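Local atomic coordinates of alpha-L-rhamnosidase (Aspergillus terreus, PDB entry 6GSZ), a protein that probably hydrolyses terminal non-reducing alpha-L-rhamnose residues of alpha-L-rhamnosides, as a calcium-binding glycosidase. Residues E206-S210 against G211-Y215; K545-L548 against E549-Y552; V854-S858 against G859-Y863. All blocks are in the same frame, centred on the assembly; numbering follows the deposited sequence. Where two conformers were deposited one is given.

Contact 1: E206-S210 against G211-Y215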
ATOM      1  N   GLU A 206      -4.251  22.038  -1.609  1.00 10.02           N
ATOM      2  CA  GLU A 206      -5.402  21.603  -0.798  1.00 10.71           C
ATOM      3  C   GLU A 206      -5.330  20.098  -0.460  1.00 10.42           C
ATOM      4  O   GLU A 206      -5.835  19.703   0.580  1.00 11.28           O
ATOM      5  CB  GLU A 206      -6.703  21.972  -1.511  1.00 10.84           C
ATOM      6  CG  GLU A 206      -6.933  21.246  -2.806  1.00 10.77           C
ATOM      7  CD  GLU A 206      -8.175  21.616  -3.568  1.00 13.67           C
ATOM      8  OE1 GLU A 206      -8.729  22.717  -3.301  1.00 14.43           O
ATOM      9  OE2 GLU A 206      -8.562  20.820  -4.490  1.00 15.65           O
ATOM     10  N   GLY A 207      -4.839  19.276  -1.382  1.00  9.59           N
ATOM     11  CA  GLY A 207      -4.836  17.840  -1.166  1.00  9.41           C
ATOM     12  C   GLY A 207      -6.200  17.305  -0.778  1.00 10.54           C
ATOM     13  O   GLY A 207      -7.244  17.635  -1.349  1.00 11.74           O
ATOM     14  N   TRP A 208      -6.146  16.301   0.098  1.00 10.13           N
ATOM     15  CA  TRP A 208      -7.302  15.677   0.692  1.00 10.30           C
ATOM     16  C   TRP A 208      -7.910  16.512   1.820  1.00 10.01           C
ATOM     17  O   TRP A 208      -9.085  16.345   2.159  1.00 11.09           O
ATOM     18  CB  TRP A 208      -6.899  14.287   1.236  1.00  9.99           C
ATOM     19  CG  TRP A 208      -6.395  13.315   0.214  1.00 11.02           C
ATOM     20  CD1 TRP A 208      -7.149  12.484  -0.565  1.00 11.83           C
ATOM     21  CD2 TRP A 208      -5.025  13.059  -0.147  1.00 10.01           C
ATOM     22  NE1 TRP A 208      -6.343  11.704  -1.355  1.00 12.06           N
ATOM     23  CE2 TRP A 208      -5.036  12.012  -1.094  1.00 10.05           C
ATOM     24  CE3 TRP A 208      -3.790  13.538   0.306  1.00 11.34           C
ATOM     25  CZ2 TRP A 208      -3.869  11.492  -1.636  1.00 10.92           C
ATOM     26  CZ3 TRP A 208      -2.630  12.996  -0.210  1.00 12.39           C
ATOM     27  CH2 TRP A 208      -2.672  11.969  -1.158  1.00 11.95           C
ATOM     28  N   TYR A 209      -7.068  17.336   2.484  1.00 10.02           N
ATOM     29  CA  TYR A 209      -7.508  18.079   3.683  1.00 10.29           C
ATOM     30  C   TYR A 209      -8.712  18.993   3.362  1.00 10.14           C
ATOM     31  O   TYR A 209      -9.696  19.050   4.104  1.00 11.15           O
ATOM     32  CB  TYR A 209      -6.319  18.873   4.262  1.00 10.07           C
ATOM     33  CG  TYR A 209      -6.517  19.301   5.696  1.00 10.83           C
ATOM     34  CD1 TYR A 209      -7.175  20.488   6.012  1.00 12.89           C
ATOM     35  CD2 TYR A 209      -6.094  18.491   6.729  1.00 13.00           C
ATOM     36  CE1 TYR A 209      -7.402  20.845   7.332  1.00 14.15           C
ATOM     37  CE2 TYR A 209      -6.284  18.858   8.040  1.00 13.62           C
ATOM     38  CZ  TYR A 209      -6.932  20.029   8.345  1.00 14.59           C
ATOM     39  OH  TYR A 209      -7.167  20.356   9.650  1.00 20.24           O
ATOM     40  N   SER A 210      -8.614  19.707   2.246  1.00 10.02           N
ATOM     41  CA  SER A 210      -9.672  20.631   1.817  1.00  9.63           C
ATOM     42  C   SER A 210     -10.133  20.433   0.368  1.00 10.77           C
ATOM     43  O   SER A 210     -11.050  21.156  -0.036  1.00 11.26           O
ATOM     44  CB  SER A 210      -9.343  22.076   2.097  1.00 11.64           C
ATOM     45  OG  SER A 210      -8.177  22.466   1.405  1.00 11.93           O
ATOM     46  N   GLY A 211      -9.510  19.567  -0.433  1.00 10.54           N
ATOM     47  CA  GLY A 211      -9.929  19.361  -1.777  1.00 11.59           C
ATOM     48  C   GLY A 211     -11.256  18.638  -1.925  1.00 10.43           C
ATOM     49  O   GLY A 211     -11.821  18.099  -0.981  1.00 11.19           O
ATOM     50  N   ARG A 212     -11.735  18.583  -3.165  1.00 10.84           N
ATOM     51  CA  ARG A 212     -12.969  17.868  -3.508  1.00 11.43           C
ATOM     52  C   ARG A 212     -12.682  16.352  -3.580  1.00 11.91           C
ATOM     53  O   ARG A 212     -11.982  15.919  -4.463  1.00 12.86           O
ATOM     54  CB  ARG A 212     -13.577  18.383  -4.813  1.00 12.32           C
ATOM     55  CG  ARG A 212     -14.965  17.834  -5.107  1.00 12.97           C
ATOM     56  CD  ARG A 212     -15.533  18.413  -6.408  1.00 14.27           C
ATOM     57  NE  ARG A 212     -14.716  18.110  -7.574  1.00 14.00           N
ATOM     58  CZ  ARG A 212     -14.723  16.960  -8.258  1.00 13.06           C
ATOM     59  NH1 ARG A 212     -15.652  16.047  -8.000  1.00 14.19           N
ATOM     60  NH2 ARG A 212     -13.828  16.799  -9.239  1.00 14.12           N
ATOM     61  N   ILE A 213     -13.256  15.608  -2.630  1.00 10.28           N
ATOM     62  CA  ILE A 213     -12.992  14.180  -2.514  1.00 10.55           C
ATOM     63  C   ILE A 213     -14.350  13.474  -2.448  1.00 10.48           C
ATOM     64  O   ILE A 213     -15.286  13.931  -1.800  1.00 12.10           O
ATOM     65  CB  ILE A 213     -12.072  13.858  -1.310  1.00 11.53           C
ATOM     66  CG1 ILE A 213     -10.738  14.607  -1.342  1.00 14.13           C
ATOM     67  CG2 ILE A 213     -11.826  12.368  -1.125  1.00 12.58           C
ATOM     68  CD1 ILE A 213      -9.862  14.235  -2.518  1.00 17.61           C
ATOM     69  N   GLY A 214     -14.391  12.275  -3.039  1.00 10.92           N
ATOM     70  CA  GLY A 214     -15.623  11.489  -3.114  1.00 12.12           C
ATOM     71  C   GLY A 214     -16.264  11.483  -4.486  1.00 12.68           C
ATOM     72  O   GLY A 214     -16.055  12.404  -5.274  1.00 13.07           O
ATOM     73  N   TYR A 215     -17.142  10.501  -4.717  1.00 13.97           N
ATOM     74  CA  TYR A 215     -17.840  10.338  -5.958  1.00 15.45           C
ATOM     75  C   TYR A 215     -19.187  11.070  -5.884  1.00 16.34           C
ATOM     76  O   TYR A 215     -19.555  11.645  -4.853  1.00 15.51           O
ATOM     77  CB  TYR A 215     -17.986   8.845  -6.293  1.00 16.61           C
ATOM     78  CG  TYR A 215     -18.396   7.950  -5.161  1.00 16.68           C
ATOM     79  CD1 TYR A 215     -19.713   7.808  -4.778  1.00 20.21           C
ATOM     80  CD2 TYR A 215     -17.464   7.172  -4.514  1.00 18.36           C
ATOM     81  CE1 TYR A 215     -20.091   6.972  -3.735  1.00 23.69           C
ATOM     82  CE2 TYR A 215     -17.816   6.362  -3.453  1.00 22.94           C
ATOM     83  CZ  TYR A 215     -19.139   6.215  -3.094  1.00 23.17           C
ATOM     84  OH  TYR A 215     -19.480   5.375  -2.065  1.00 31.12           O
TER
HETATM   85  O   HOH W   1     -10.998  20.559  -5.399  1.00 17.26           O
HETATM   86  O   HOH W   2     -11.506  17.992   1.750  1.00 10.83           O

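Contact 2: K545-L548 against E549-Y552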
ATOM      1  N   LYS A 545       4.130  -9.105  17.363  1.00 10.17           N
ATOM      2  CA  LYS A 545       3.158  -9.302  18.437  1.00 12.65           C
ATOM      3  C   LYS A 545       2.662  -7.958  19.000  1.00 12.53           C
ATOM      4  O   LYS A 545       1.557  -7.881  19.501  1.00 12.24           O
ATOM      5  CB  LYS A 545       3.742 -10.219  19.532  1.00 18.06           C
ATOM      6  CG  LYS A 545       3.849 -11.676  19.100  1.00 27.06           C
ATOM      7  CD  LYS A 545       3.757 -12.736  20.205  1.00 36.28           C
ATOM      8  CE  LYS A 545       4.350 -14.040  19.723  1.00 44.70           C
ATOM      9  NZ  LYS A 545       5.784 -13.881  19.386  1.00 47.62           N
ATOM     10  N   VAL A 546       3.524  -6.933  19.001  1.00 11.94           N
ATOM     11  CA  VAL A 546       3.142  -5.607  19.507  1.00 12.36           C
ATOM     12  C   VAL A 546       2.043  -4.996  18.626  1.00 11.27           C
ATOM     13  O   VAL A 546       1.045  -4.471  19.138  1.00 12.16           O
ATOM     14  CB  VAL A 546       4.360  -4.676  19.661  1.00 14.18           C
ATOM     15  CG1 VAL A 546       3.931  -3.248  20.009  1.00 15.68           C
ATOM     16  CG2 VAL A 546       5.303  -5.237  20.699  1.00 16.14           C
ATOM     17  N   MET A 547       2.249  -5.077  17.313  1.00 10.73           N
ATOM     18  CA  MET A 547       1.271  -4.566  16.405  0.60 11.65           C
ATOM     19  C   MET A 547      -0.041  -5.380  16.475  1.00 10.62           C
ATOM     20  O   MET A 547      -1.146  -4.834  16.394  1.00 11.74           O
ATOM     21  CB  MET A 547       1.878  -4.500  15.006  0.60 13.62           C
ATOM     22  CG  MET A 547       0.983  -3.913  14.008  0.60 14.02           C
ATOM     23  SD  MET A 547       1.862  -3.349  12.519  0.60 12.70           S
ATOM     24  CE  MET A 547       2.614  -4.866  11.943  0.60 12.30           C
ATOM     25  N   LEU A 548       0.085  -6.700  16.664  1.00 11.09           N
ATOM     26  CA  LEU A 548      -1.142  -7.518  16.808  1.00 10.88           C
ATOM     27  C   LEU A 548      -1.933  -7.083  18.048  1.00 10.50           C
ATOM     28  O   LEU A 548      -3.154  -6.910  18.005  1.00 11.87           O
ATOM     29  CB  LEU A 548      -0.778  -8.998  16.876  1.00 11.55           C
ATOM     30  CG  LEU A 548      -1.970  -9.950  16.893  1.00 11.75           C
ATOM     31  CD1 LEU A 548      -2.782  -9.849  15.634  1.00 13.19           C
ATOM     32  CD2 LEU A 548      -1.497 -11.393  17.088  1.00 12.52           C
ATOM     33  N   GLU A 549      -1.220  -6.837  19.156  1.00 11.50           N
ATOM     34  CA  GLU A 549      -1.881  -6.349  20.367  1.00 10.57           C
ATOM     35  C   GLU A 549      -2.536  -4.971  20.131  1.00 11.35           C
ATOM     36  O   GLU A 549      -3.671  -4.787  20.580  1.00 12.62           O
ATOM     37  CB  GLU A 549      -0.899  -6.254  21.530  1.00 11.90           C
ATOM     38  CG  GLU A 549      -1.527  -5.848  22.838  1.00 15.01           C
ATOM     39  CD  GLU A 549      -2.398  -6.903  23.483  1.00 19.06           C
ATOM     40  OE1 GLU A 549      -1.963  -8.074  23.519  1.00 23.79           O
ATOM     41  OE2 GLU A 549      -3.503  -6.538  23.968  1.00 27.01           O
ATOM     42  N   GLU A 550      -1.865  -4.039  19.430  1.00 11.11           N
ATOM     43  CA  GLU A 550      -2.515  -2.717  19.227  1.00 11.44           C
ATOM     44  C   GLU A 550      -3.752  -2.837  18.341  1.00 11.38           C
ATOM     45  O   GLU A 550      -4.680  -2.008  18.474  1.00 12.53           O
ATOM     46  CB  GLU A 550      -1.477  -1.707  18.760  1.00 14.69           C
ATOM     47  CG  GLU A 550      -1.198  -1.640  17.300  1.00 16.75           C
ATOM     48  CD  GLU A 550       0.082  -0.898  16.928  1.00 18.71           C
ATOM     49  OE1 GLU A 550       1.012  -0.858  17.797  1.00 19.42           O
ATOM     50  OE2 GLU A 550       0.166  -0.425  15.765  1.00 14.46           O
ATOM     51  N   GLN A 551      -3.778  -3.834  17.456  1.00  9.39           N
ATOM     52  CA  GLN A 551      -4.883  -4.052  16.517  1.00 10.26           C
ATOM     53  C   GLN A 551      -6.005  -4.925  17.114  1.00 10.44           C
ATOM     54  O   GLN A 551      -7.067  -5.095  16.498  1.00 11.69           O
ATOM     55  CB  GLN A 551      -4.336  -4.590  15.200  1.00 10.24           C
ATOM     56  CG  GLN A 551      -3.504  -3.537  14.485  1.00  9.78           C
ATOM     57  CD  GLN A 551      -2.572  -4.057  13.419  1.00 11.27           C
ATOM     58  OE1 GLN A 551      -2.653  -5.218  13.009  1.00 12.12           O
ATOM     59  NE2 GLN A 551      -1.684  -3.196  12.932  1.00 11.23           N
ATOM     60  N   TYR A 552      -5.757  -5.502  18.291  1.00 11.32           N
ATOM     61  CA  TYR A 552      -6.693  -6.411  18.883  1.00 10.80           C
ATOM     62  C   TYR A 552      -8.026  -5.772  19.240  1.00  9.70           C
ATOM     63  O   TYR A 552      -9.092  -6.363  18.940  1.00 12.13           O
ATOM     64  CB  TYR A 552      -6.104  -7.084  20.125  1.00 11.67           C
ATOM     65  CG  TYR A 552      -6.987  -8.157  20.698  1.00 11.95           C
ATOM     66  CD1 TYR A 552      -7.131  -9.372  20.054  1.00 13.03           C
ATOM     67  CD2 TYR A 552      -7.711  -7.958  21.859  1.00 13.23           C
ATOM     68  CE1 TYR A 552      -7.889 -10.395  20.593  1.00 13.22           C
ATOM     69  CE2 TYR A 552      -8.502  -8.968  22.404  1.00 15.06           C
ATOM     70  CZ  TYR A 552      -8.614 -10.179  21.753  1.00 13.89           C
ATOM     71  OH  TYR A 552      -9.367 -11.196  22.288  1.00 13.99           O
TER

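Contact 3: V854-S858 against G859-Y863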
ATOM      1  N   VAL A 854      10.487 -33.021   4.049  1.00 21.75           N
ATOM      2  CA  VAL A 854      11.860 -32.893   4.498  1.00 22.67           C
ATOM      3  C   VAL A 854      11.997 -31.599   5.300  1.00 18.89           C
ATOM      4  O   VAL A 854      11.665 -30.536   4.784  1.00 20.05           O
ATOM      5  CB  VAL A 854      12.803 -32.830   3.279  1.00 28.11           C
ATOM      6  CG1 VAL A 854      14.246 -32.830   3.698  1.00 31.93           C
ATOM      7  CG2 VAL A 854      12.518 -33.945   2.293  1.00 38.99           C
ATOM      8  N   ASP A 855      12.546 -31.667   6.523  1.00 19.02           N
ATOM      9  CA  ASP A 855      12.867 -30.484   7.357  1.00 18.25           C
ATOM     10  C   ASP A 855      14.285 -30.065   6.962  1.00 16.54           C
ATOM     11  O   ASP A 855      15.204 -30.906   6.961  1.00 19.89           O
ATOM     12  CB  ASP A 855      12.776 -30.851   8.850  1.00 25.10           C
ATOM     13  CG  ASP A 855      13.110 -29.780   9.899  1.00 37.19           C
ATOM     14  OD1 ASP A 855      13.074 -28.578   9.554  1.00 45.88           O
ATOM     15  OD2 ASP A 855      13.392 -30.155  11.107  1.00 53.22           O
ATOM     16  N   VAL A 856      14.498 -28.781   6.696  1.00 15.33           N
ATOM     17  CA  VAL A 856      15.800 -28.284   6.360  1.00 16.60           C
ATOM     18  C   VAL A 856      16.068 -26.980   7.108  1.00 16.66           C
ATOM     19  O   VAL A 856      15.120 -26.246   7.388  1.00 18.71           O
ATOM     20  CB  VAL A 856      15.958 -28.031   4.849  1.00 17.75           C
ATOM     21  CG1 VAL A 856      15.836 -29.273   4.041  1.00 23.20           C
ATOM     22  CG2 VAL A 856      15.003 -26.990   4.296  1.00 19.11           C
ATOM     23  N   GLY A 857      17.372 -26.685   7.287  1.00 16.46           N
ATOM     24  CA  GLY A 857      17.825 -25.403   7.763  1.00 16.18           C
ATOM     25  C   GLY A 857      18.292 -24.522   6.613  1.00 17.00           C
ATOM     26  O   GLY A 857      17.973 -24.762   5.430  1.00 17.72           O
ATOM     27  N   SER A 858      18.987 -23.446   6.968  1.00 15.08           N
ATOM     28  CA  SER A 858      19.371 -22.440   5.974  1.00 14.53           C
ATOM     29  C   SER A 858      20.299 -23.034   4.909  1.00 16.49           C
ATOM     30  O   SER A 858      20.969 -24.083   5.121  1.00 17.54           O
ATOM     31  CB  SER A 858      20.048 -21.242   6.613  1.00 13.94           C
ATOM     32  OG  SER A 858      21.332 -21.569   7.152  1.00 16.02           O
ATOM     33  N   GLY A 859      20.323 -22.379   3.749  1.00 16.44           N
ATOM     34  CA  GLY A 859      21.242 -22.693   2.670  1.00 17.35           C
ATOM     35  C   GLY A 859      20.505 -22.905   1.368  1.00 17.49           C
ATOM     36  O   GLY A 859      19.336 -22.561   1.247  1.00 20.56           O
ATOM     37  N   VAL A 860      21.218 -23.455   0.389  1.00 20.26           N
ATOM     38  CA  VAL A 860      20.674 -23.706  -0.924  1.00 19.99           C
ATOM     39  C   VAL A 860      20.568 -25.221  -1.055  1.00 20.45           C
ATOM     40  O   VAL A 860      21.576 -25.940  -0.923  1.00 27.52           O
ATOM     41  CB  VAL A 860      21.549 -23.111  -2.044  1.00 22.17           C
ATOM     42  CG1 VAL A 860      20.994 -23.431  -3.428  1.00 26.43           C
ATOM     43  CG2 VAL A 860      21.708 -21.602  -1.882  1.00 23.78           C
ATOM     44  N   HIS A 861      19.332 -25.693  -1.223  1.00 17.99           N
ATOM     45  CA  HIS A 861      19.019 -27.093  -1.278  1.00 18.34           C
ATOM     46  C   HIS A 861      18.535 -27.475  -2.678  1.00 19.39           C
ATOM     47  O   HIS A 861      17.671 -26.808  -3.209  1.00 19.42           O
ATOM     48  CB  HIS A 861      17.959 -27.456  -0.226  1.00 21.73           C
ATOM     49  CG  HIS A 861      18.316 -27.025   1.155  1.00 21.85           C
ATOM     50  ND1 HIS A 861      19.110 -27.790   1.988  1.00 27.35           N
ATOM     51  CD2 HIS A 861      18.011 -25.900   1.834  1.00 22.13           C
ATOM     52  CE1 HIS A 861      19.269 -27.148   3.135  1.00 31.00           C
ATOM     53  NE2 HIS A 861      18.603 -25.981   3.061  1.00 22.49           N
ATOM     54  N   GLU A 862      19.047 -28.556  -3.226  1.00 20.05           N
ATOM     55  CA  GLU A 862      18.699 -29.021  -4.568  1.00 18.55           C
ATOM     56  C   GLU A 862      18.005 -30.380  -4.430  1.00 15.89           C
ATOM     57  O   GLU A 862      18.550 -31.279  -3.730  1.00 17.94           O
ATOM     58  CB  GLU A 862      19.951 -29.139  -5.426  1.00 21.90           C
ATOM     59  CG  GLU A 862      19.660 -29.243  -6.892  1.00 26.68           C
ATOM     60  CD  GLU A 862      20.896 -29.037  -7.731  1.00 31.10           C
ATOM     61  OE1 GLU A 862      21.483 -27.932  -7.652  1.00 31.61           O
ATOM     62  OE2 GLU A 862      21.212 -29.949  -8.456  1.00 31.81           O
ATOM     63  N   TYR A 863      16.861 -30.533  -5.093  1.00 16.49           N
ATOM     64  CA  TYR A 863      16.090 -31.778  -5.076  1.00 16.75           C
ATOM     65  C   TYR A 863      15.826 -32.254  -6.508  1.00 16.65           C
ATOM     66  O   TYR A 863      15.376 -31.490  -7.350  1.00 17.39           O
ATOM     67  CB  TYR A 863      14.770 -31.591  -4.322  1.00 18.21           C
ATOM     68  CG  TYR A 863      14.913 -31.098  -2.904  1.00 17.29           C
ATOM     69  CD1 TYR A 863      14.966 -29.748  -2.600  1.00 18.69           C
ATOM     70  CD2 TYR A 863      15.028 -32.000  -1.861  1.00 17.78           C
ATOM     71  CE1 TYR A 863      15.122 -29.322  -1.293  1.00 19.47           C
ATOM     72  CE2 TYR A 863      15.179 -31.583  -0.552  1.00 20.09           C
ATOM     73  CZ  TYR A 863      15.219 -30.236  -0.265  1.00 19.97           C
ATOM     74  OH  TYR A 863      15.381 -29.821   1.018  1.00 22.87           O
TER

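Contact 1: E206-S210 against G211-Y215
Glu206 lays its side chain against Gly211, with OE2 3.4 Å from Gly211 CA, where the chain leaves a single short helical turn. Its CG stands between the backbone N and the carbonyl carbon (chi1 66°), and the chain runs extended from there, which brings the carboxylate alongside the glycine. Two backbone bonds wind the turn: Ser210 N to Glu206 O at 3.2 Å, then Gly211 N to Gly207 O at 3.1 Å, the latter bent to 127° at the hydrogen and therefore weak.

Two waters do much of the polar work. The first donates to Glu206 OE2 at 2.6 Å and accepts from Arg212 N; the second donates to both Trp208 O and Gly211 O, bridging the turn to the departing loop. Glu206 OE1 is held separately by His129 N and Thr128 OG1.

The apolar part is small: Ile213 CD1 comes within 3.8 Å of Trp208 CD1, approaching the indole obliquely. Trp208 also stacks on Trp175.

The turn directly follows strand 196-205, and the loop beyond runs on toward strand 228-237. Arg212 secures that loop through a salt bridge to Asp265 and a bond to Gln372 O, while Tyr215 touches Glu466, which lines the glucose-binding pocket.

Contact 2: K545-L548 against E549-Y552
Met547 and Gln551 lie side by side, one helical turn apart and pointing the same way. Met547 CG is 3.0 Å from Gln551 NE2, a close approach best treated as doubtful because Met547 was modelled in two conformers. With CG anti to the backbone N (chi1 -177°) and chi2 at 161°, the methionine runs out alongside the glutamine, and in this conformer SD lies 3.6 Å from Gln551 NE2.

The backbone gives the usual i to i+4 ladder of an alpha-helix: Glu549 N to Lys545 O at 3.0 Å, Glu550 N to Val546 O and Gln551 N to Met547 O. The last is less straight than the other two, and Gln551 N shares itself with Leu548 O in a weak second bond of 3.2 Å.

Of the acidic side chains, Glu550 folds back along the first turn. With CG between its backbone N and carbonyl carbon (chi1 86°), CG sits 3.3 Å from Met547 O, and the extended carboxylate passes beside Met547 CA to salt-bridge Arg492. Glu549 instead leads away to Lys622.

These are the first two turns of helix 545-562 in the six-hairpin glycosidase domain. Met547 and Gln551 pack on helix 530-542 and helix 488-503, whereas Leu548 and Tyr552 rest on helix 598-619, where Tyr552 OH and Ser617 OG are hydrogen-bonded.

Contact 3: V854-S858 against G859-Y863
His861 reaches back across the bend to Val856 and Gly857. From CB, its CG takes the position anti to the carbonyl carbon (chi1 -53°), which carries the imidazole toward the incoming strand. CD2 then comes 4.0 Å from Val856 CG2, ND1 lies near Val856 CG1, and CE1 is 3.8 Å from Val856 CB. That CB sits over one face of the ring, 4.0 Å from its centroid and 20° off the normal, a CH-pi contact offset toward the rim. At the tip, NE2 donates to Gly857 O at 2.7 Å, with 150° at the hydrogen; the oxygen lies at the ring edge, though somewhat out of its plane. This bond and the valine over the face together help hold the ring's rotation.

Farther along, Tyr863 OH approaches Val856 CG1 at 3.1 Å, with the methyl near the ring plane, while Val854 CG1 stands 4.2 Å from the same hydroxyl.

The two strands run nearly antiparallel, yet their axes stay 10.5 Å apart, because they belong to different sheets: 853-856 pairs with 841-845, and 859-868 with 828-836. Val856 and Tyr863 both touch Val844, while His861 packs on Val836, joining the sheets; Ser858 OG hydrogen-bonds Val33 O and Trp36 N.

How the contacts relate
Along the chain the three contacts come in series, so none nests within or crosses another, and each closes a bend or helical turn of its own. Contact 1 closes the short helical turn after strand 196-205 in the N-terminal rhamnosidase region. Contact 2 follows at the start of helix 545-562, joining successive turns within the six-hairpin domain. Contact 3, close to the C terminus, links the edge strands of two sheets and meets the N-terminal immunoglobulin-like region through Val33, Asp35 and Trp36. The centres of contacts 1 and 2 are about 31 Å apart, those of contacts 2 and 3 about 33 Å, while contacts 1 and 3 lie on opposite sides of the chain's centre.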